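Local coordinates for ZINC phosphodiesterase ELAC protein 1 (Homo sapiens, PDB 3ZWF), which acts as a dinuclear zinc phosphodiesterase with tRNA 3'-processing endonuclease activity and works in tRNA repair by removing a 2',3'-cyclic phosphate from cleaved tRNAs, at residues G51-I56 / P70-T75; D268-E273 / A296-L301. All coordinates share one frame; numbering follows the deposited sequence. Where two conformers were deposited one is given.

Interaction 1. Residues G51-I56 / P70-T75; sequences GRITKI and PGLLCT
Ile53 and Ile56 of strand 53-57 meet Leu72 and Leu73 of helix 69-79 on the flank of a β-sheet in the metallo-β-lactamase fold. The helix lies in the β-α-β crossover that links strand 53-57 to its parallel neighbour 89-94, and it runs back nearly antiparallel to the first strand, at 158°, with the short axes 11.8 Å apart. Both isoleucines point their CB toward the helix, and each extends its longer branch so that CD1 leads. Leu72 answers with CB directed at the strand and CG anti to the backbone N (chi1 180°), which carries CD2 to both isoleucine ends: it lies 4.4 Å from Ile53 CD1. The second of these methyl contacts, Leu72 CD2 to Ile56 CD1, measures 4.3 Å. The CB of Leu73 points neither at the strand nor away from it, and only its CD2 branch turns in.

Around this small cluster, Leu43 of helix 39-45 packs on both Ile53 and Leu72, while Ile101 of helix 97-107 covers Leu73. The chain between the two segments carries His60, His62, Asp64 and His65 of the dinuclear zinc site, with the side chain of His65 about 10 Å from that of Ile56. CD1 of Ile56 touches both leucines, and its approach to Leu73 CD2 is 4.2 Å.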
loop_
_atom_site.group_PDB
_atom_site.type_symbol
_atom_site.label_atom_id
_atom_site.label_comp_id
_atom_site.label_asym_id
_atom_site.label_seq_id
_atom_site.Cartn_x
_atom_site.Cartn_y
_atom_site.Cartn_z
ATOM N N GLY A 51 -10.610 11.759 -7.199
ATOM C CA GLY A 51 -10.335 13.038 -7.872
ATOM C C GLY A 51 -10.877 14.288 -7.202
ATOM O O GLY A 51 -10.456 15.388 -7.532
ATOM N N ARG A 52 -11.815 14.131 -6.268
ATOM C CA ARG A 52 -12.383 15.270 -5.525
ATOM C C ARG A 52 -11.630 15.581 -4.220
ATOM O O ARG A 52 -11.985 16.502 -3.494
ATOM C CB ARG A 52 -13.872 15.012 -5.206
ATOM C CG ARG A 52 -14.799 15.120 -6.410
ATOM C CD ARG A 52 -16.231 14.715 -6.085
ATOM N N ILE A 53 -10.597 14.804 -3.911
ATOM C CA ILE A 53 -9.858 14.977 -2.648
ATOM C C ILE A 53 -8.950 16.183 -2.768
ATOM O O ILE A 53 -8.114 16.228 -3.665
ATOM C CB ILE A 53 -9.036 13.716 -2.293
ATOM C CG1 ILE A 53 -9.964 12.544 -1.919
ATOM C CG2 ILE A 53 -8.047 14.054 -1.171
ATOM C CD1 ILE A 53 -9.263 11.171 -1.779
ATOM N N THR A 54 -9.103 17.159 -1.875
ATOM C CA THR A 54 -8.268 18.371 -1.902
ATOM C C THR A 54 -7.263 18.481 -0.742
ATOM O O THR A 54 -6.285 19.239 -0.806
ATOM C CB THR A 54 -9.125 19.621 -1.888
ATOM O OG1 THR A 54 -9.975 19.590 -0.732
ATOM C CG2 THR A 54 -10.005 19.694 -3.120
ATOM N N LYS A 55 -7.525 17.730 0.319
ATOM C CA LYS A 55 -6.663 17.708 1.486
ATOM C C LYS A 55 -6.608 16.315 2.082
ATOM O O LYS A 55 -7.590 15.585 2.059
ATOM C CB LYS A 55 -7.149 18.700 2.567
ATOM C CG LYS A 55 -7.278 20.145 2.083
ATOM C CD LYS A 55 -7.591 21.125 3.214
ATOM C CE LYS A 55 -8.058 22.478 2.665
ATOM N NZ LYS A 55 -7.014 23.104 1.851
ATOM N N ILE A 56 -5.448 16.002 2.647
ATOM C CA ILE A 56 -5.187 14.751 3.319
ATOM C C ILE A 56 -4.490 15.010 4.637
ATOM O O ILE A 56 -3.531 15.798 4.710
ATOM C CB ILE A 56 -4.304 13.811 2.391
ATOM C CG1 ILE A 56 -5.042 13.597 1.061
ATOM C CG2 ILE A 56 -4.024 12.478 3.064
ATOM C CD1 ILE A 56 -4.251 12.862 -0.005
ATOM N N PRO A 70 1.070 6.671 -1.306
ATOM C CA PRO A 70 1.706 6.770 -2.632
ATOM C C PRO A 70 0.803 6.279 -3.746
ATOM O O PRO A 70 0.690 6.928 -4.803
ATOM C CB PRO A 70 2.941 5.871 -2.480
ATOM C CG PRO A 70 3.282 5.955 -1.059
ATOM C CD PRO A 70 1.948 5.984 -0.341
ATOM N N GLY A 71 0.165 5.132 -3.504
ATOM C CA GLY A 71 -0.776 4.562 -4.454
ATOM C C GLY A 71 -1.922 5.479 -4.754
ATOM O O GLY A 71 -2.289 5.663 -5.907
ATOM N N LEU A 72 -2.499 6.050 -3.701
ATOM C CA LEU A 72 -3.597 6.998 -3.854
ATOM C C LEU A 72 -3.208 8.187 -4.747
ATOM O O LEU A 72 -3.959 8.560 -5.639
ATOM C CB LEU A 72 -4.106 7.460 -2.514
ATOM C CG LEU A 72 -5.258 8.469 -2.557
ATOM C CD1 LEU A 72 -6.516 7.902 -3.233
ATOM C CD2 LEU A 72 -5.563 8.958 -1.136
ATOM N N LEU A 73 -2.062 8.806 -4.475
ATOM C CA LEU A 73 -1.621 9.978 -5.263
ATOM C C LEU A 73 -1.426 9.586 -6.722
ATOM O O LEU A 73 -1.859 10.287 -7.630
ATOM C CB LEU A 73 -0.321 10.574 -4.705
ATOM C CG LEU A 73 -0.439 11.142 -3.270
ATOM C CD1 LEU A 73 0.899 11.602 -2.723
ATOM C CD2 LEU A 73 -1.533 12.241 -3.149
ATOM N N CYS A 74 -0.793 8.438 -6.940
ATOM C CA CYS A 74 -0.539 7.953 -8.306
ATOM C C CYS A 74 -1.836 7.787 -9.087
ATOM O O CYS A 74 -1.955 8.198 -10.237
ATOM C CB CYS A 74 0.224 6.619 -8.297
ATOM S SG CYS A 74 1.888 6.764 -7.856
ATOM N N THR A 75 -2.808 7.173 -8.443
ATOM C CA THR A 75 -4.074 6.852 -9.090
ATOM C C THR A 75 -4.893 8.135 -9.340
ATOM O O THR A 75 -5.460 8.311 -10.419
ATOM C CB THR A 75 -4.799 5.712 -8.306
ATOM O OG1 THR A 75 -3.956 4.543 -8.338
ATOM C CG2 THR A 75 -6.144 5.388 -8.908
#

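Interaction 2. Residues D268-E273 / A296-L301; sequences DLLIHE and ATFAKL
Leu270 CD2 reaches from strand 269-273 to the shoulder of helix 292-301, where it touches two consecutive residues. It lies 3.8 Å from Phe298 CD2, and an equal 3.8 Å separates Leu270 CD2 from Ala299 CA; the small Ala299 side chain lets the methyl come down onto the helix backbone, with CB at 4.0 Å from Leu270 CD2. The Leu270 and Phe298 side chains cross at about a right angle. Two strand residues further on, His272 turns the CD2 edge of its imidazole to the same aromatic corner: Phe298 CD2 sits close to the plane of the imidazole, 4.0 Å from His272 CD2. One ring carbon of Phe298 thus serves both strand side chains. Phe298 gets there with CG trans to its main-chain nitrogen (chi1 -180°), a setting that swings the ring off the helix toward the strand.

The imidazole is steadied through ND1, which donates to Glu273 O at 2.8 Å with an N-H...O angle of 162°. The bond uses a carbonyl lone pair and stays within 9° of the ring plane, so it opposes rotation of the imidazole.

The strand lies between parallel strands 245-249 and 306-310, and helix 292-301 belongs to the β-α-β crossover from 269-273 to 306-310. Leu249 packs on both Leu270 and His272. The Glu273 carboxylate accepts bonds from Cys252 N and Ser290 N, and its side chain touches the zinc ligands Asp251 and His311.

Across the contact the chemistry is apolar. The ND1 bond to the backbone carbonyl helps keep the CD2 edge of His272 turned to Phe298, so that the imidazole acts here as a packing group, with its side chain about 12 Å from a bound zinc ion.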
loop_
_atom_site.group_PDB
_atom_site.type_symbol
_atom_site.label_atom_id
_atom_site.label_comp_id
_atom_site.label_asym_id
_atom_site.label_seq_id
_atom_site.Cartn_x
_atom_site.Cartn_y
_atom_site.Cartn_z
ATOM N N ASP A 268 -19.739 17.870 17.390
ATOM C CA ASP A 268 -20.937 17.281 16.796
ATOM C C ASP A 268 -20.734 15.836 16.436
ATOM O O ASP A 268 -21.658 15.031 16.520
ATOM C CB ASP A 268 -21.366 18.083 15.587
ATOM C CG ASP A 268 -21.787 19.471 15.979
ATOM O OD1 ASP A 268 -22.851 19.599 16.604
ATOM O OD2 ASP A 268 -21.025 20.414 15.724
ATOM N N LEU A 269 -19.507 15.525 16.034
ATOM C CA LEU A 269 -19.075 14.154 15.816
ATOM C C LEU A 269 -17.651 14.012 16.333
ATOM O O LEU A 269 -16.778 14.821 16.006
ATOM C CB LEU A 269 -19.184 13.819 14.345
ATOM C CG LEU A 269 -19.151 12.310 14.063
ATOM C CD1 LEU A 269 -20.503 11.740 14.435
ATOM C CD2 LEU A 269 -18.780 11.969 12.621
ATOM N N LEU A 270 -17.431 13.009 17.163
ATOM C CA LEU A 270 -16.116 12.655 17.668
ATOM C C LEU A 270 -15.795 11.213 17.229
ATOM O O LEU A 270 -16.521 10.297 17.588
ATOM C CB LEU A 270 -16.076 12.751 19.189
ATOM C CG LEU A 270 -14.836 12.228 19.915
ATOM C CD1 LEU A 270 -13.607 12.939 19.443
ATOM C CD2 LEU A 270 -15.034 12.472 21.419
ATOM N N ILE A 271 -14.734 11.059 16.444
ATOM C CA ILE A 271 -14.257 9.734 15.937
ATOM C C ILE A 271 -13.030 9.318 16.746
ATOM O O ILE A 271 -12.041 10.057 16.843
ATOM C CB ILE A 271 -13.927 9.764 14.472
ATOM C CG1 ILE A 271 -15.130 10.241 13.658
ATOM C CG2 ILE A 271 -13.349 8.354 14.001
ATOM C CD1 ILE A 271 -14.821 10.305 12.179
ATOM N N HIS A 272 -13.160 8.186 17.420
ATOM C CA HIS A 272 -12.162 7.713 18.369
ATOM C C HIS A 272 -11.920 6.205 18.138
ATOM O O HIS A 272 -12.839 5.454 17.858
ATOM C CB HIS A 272 -12.664 7.953 19.807
ATOM C CG HIS A 272 -11.594 7.949 20.851
ATOM N ND1 HIS A 272 -10.888 6.812 21.200
ATOM C CD2 HIS A 272 -11.158 8.938 21.679
ATOM C CE1 HIS A 272 -10.013 7.132 22.148
ATOM N NE2 HIS A 272 -10.161 8.405 22.460
ATOM N N GLU A 273 -10.673 5.790 18.315
ATOM C CA GLU A 273 -10.417 4.340 18.294
ATOM C C GLU A 273 -10.947 3.575 19.517
ATOM O O GLU A 273 -11.115 4.092 20.615
ATOM C CB GLU A 273 -8.931 4.043 18.175
ATOM C CG GLU A 273 -8.111 4.424 19.393
ATOM C CD GLU A 273 -7.067 3.356 19.654
ATOM O OE1 GLU A 273 -7.454 2.235 20.072
ATOM O OE2 GLU A 273 -5.887 3.604 19.362
ATOM N N ALA A 296 -15.399 6.464 25.663
ATOM C CA ALA A 296 -16.675 6.965 26.183
ATOM C C ALA A 296 -16.439 8.034 27.259
ATOM O O ALA A 296 -17.129 9.046 27.327
ATOM C CB ALA A 296 -17.515 5.810 26.747
ATOM N N THR A 297 -15.431 7.788 28.084
ATOM C CA THR A 297 -15.081 8.694 29.158
ATOM C C THR A 297 -14.554 10.011 28.565
ATOM O O THR A 297 -14.915 11.123 29.032
ATOM C CB THR A 297 -14.032 8.047 30.075
ATOM O OG1 THR A 297 -14.616 6.947 30.761
ATOM C CG2 THR A 297 -13.522 9.059 31.139
ATOM N N PHE A 298 -13.721 9.910 27.533
ATOM C CA PHE A 298 -13.254 11.121 26.828
ATOM C C PHE A 298 -14.403 11.882 26.143
ATOM O O PHE A 298 -14.468 13.113 26.215
ATOM C CB PHE A 298 -12.158 10.815 25.807
ATOM C CG PHE A 298 -11.676 12.031 25.092
ATOM C CD1 PHE A 298 -10.939 13.010 25.773
ATOM C CD2 PHE A 298 -12.019 12.254 23.773
ATOM C CE1 PHE A 298 -10.490 14.142 25.112
ATOM C CE2 PHE A 298 -11.539 13.378 23.094
ATOM C CZ PHE A 298 -10.790 14.323 23.766
ATOM N N ALA A 299 -15.309 11.144 25.496
ATOM C CA ALA A 299 -16.490 11.761 24.848
ATOM C C ALA A 299 -17.378 12.519 25.847
ATOM O O ALA A 299 -17.856 13.626 25.565
ATOM C CB ALA A 299 -17.332 10.726 24.149
ATOM N N LYS A 300 -17.554 11.917 27.015
ATOM C CA LYS A 300 -18.321 12.543 28.133
ATOM C C LYS A 300 -17.600 13.784 28.660
ATOM O O LYS A 300 -18.205 14.835 28.910
ATOM C CB LYS A 300 -18.564 11.499 29.241
ATOM C CG LYS A 300 -19.718 10.549 28.940
ATOM N N LEU A 301 -16.287 13.690 28.813
ATOM C CA LEU A 301 -15.495 14.820 29.296
ATOM C C LEU A 301 -15.575 16.039 28.345
ATOM O O LEU A 301 -15.692 17.190 28.819
ATOM C CB LEU A 301 -14.056 14.398 29.557
ATOM C CG LEU A 301 -13.081 15.390 30.177
ATOM C CD1 LEU A 301 -13.442 15.705 31.621
ATOM C CD2 LEU A 301 -11.645 14.849 30.055
#

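In the fold
Both contacts are buried and pack a strand against a helix of the β-α-β crossover that leaves it, but they belong to different sheets and lie on opposite sides of the chain's centre, 28 Å apart between centres. Together they represent the two outer helical layers of the αβ/βα sandwich. Interaction 1 is purely aliphatic and meets through methyl groups alone, whereas interaction 2 adds aromatic rings and a hydrogen-bonded imidazole, with its strand and helix axes closer. Their surroundings differ too: segment 70-75 also packs on Phe67 of the second subunit, while segments 268-273 and 296-301 touch no other chain of the dimer.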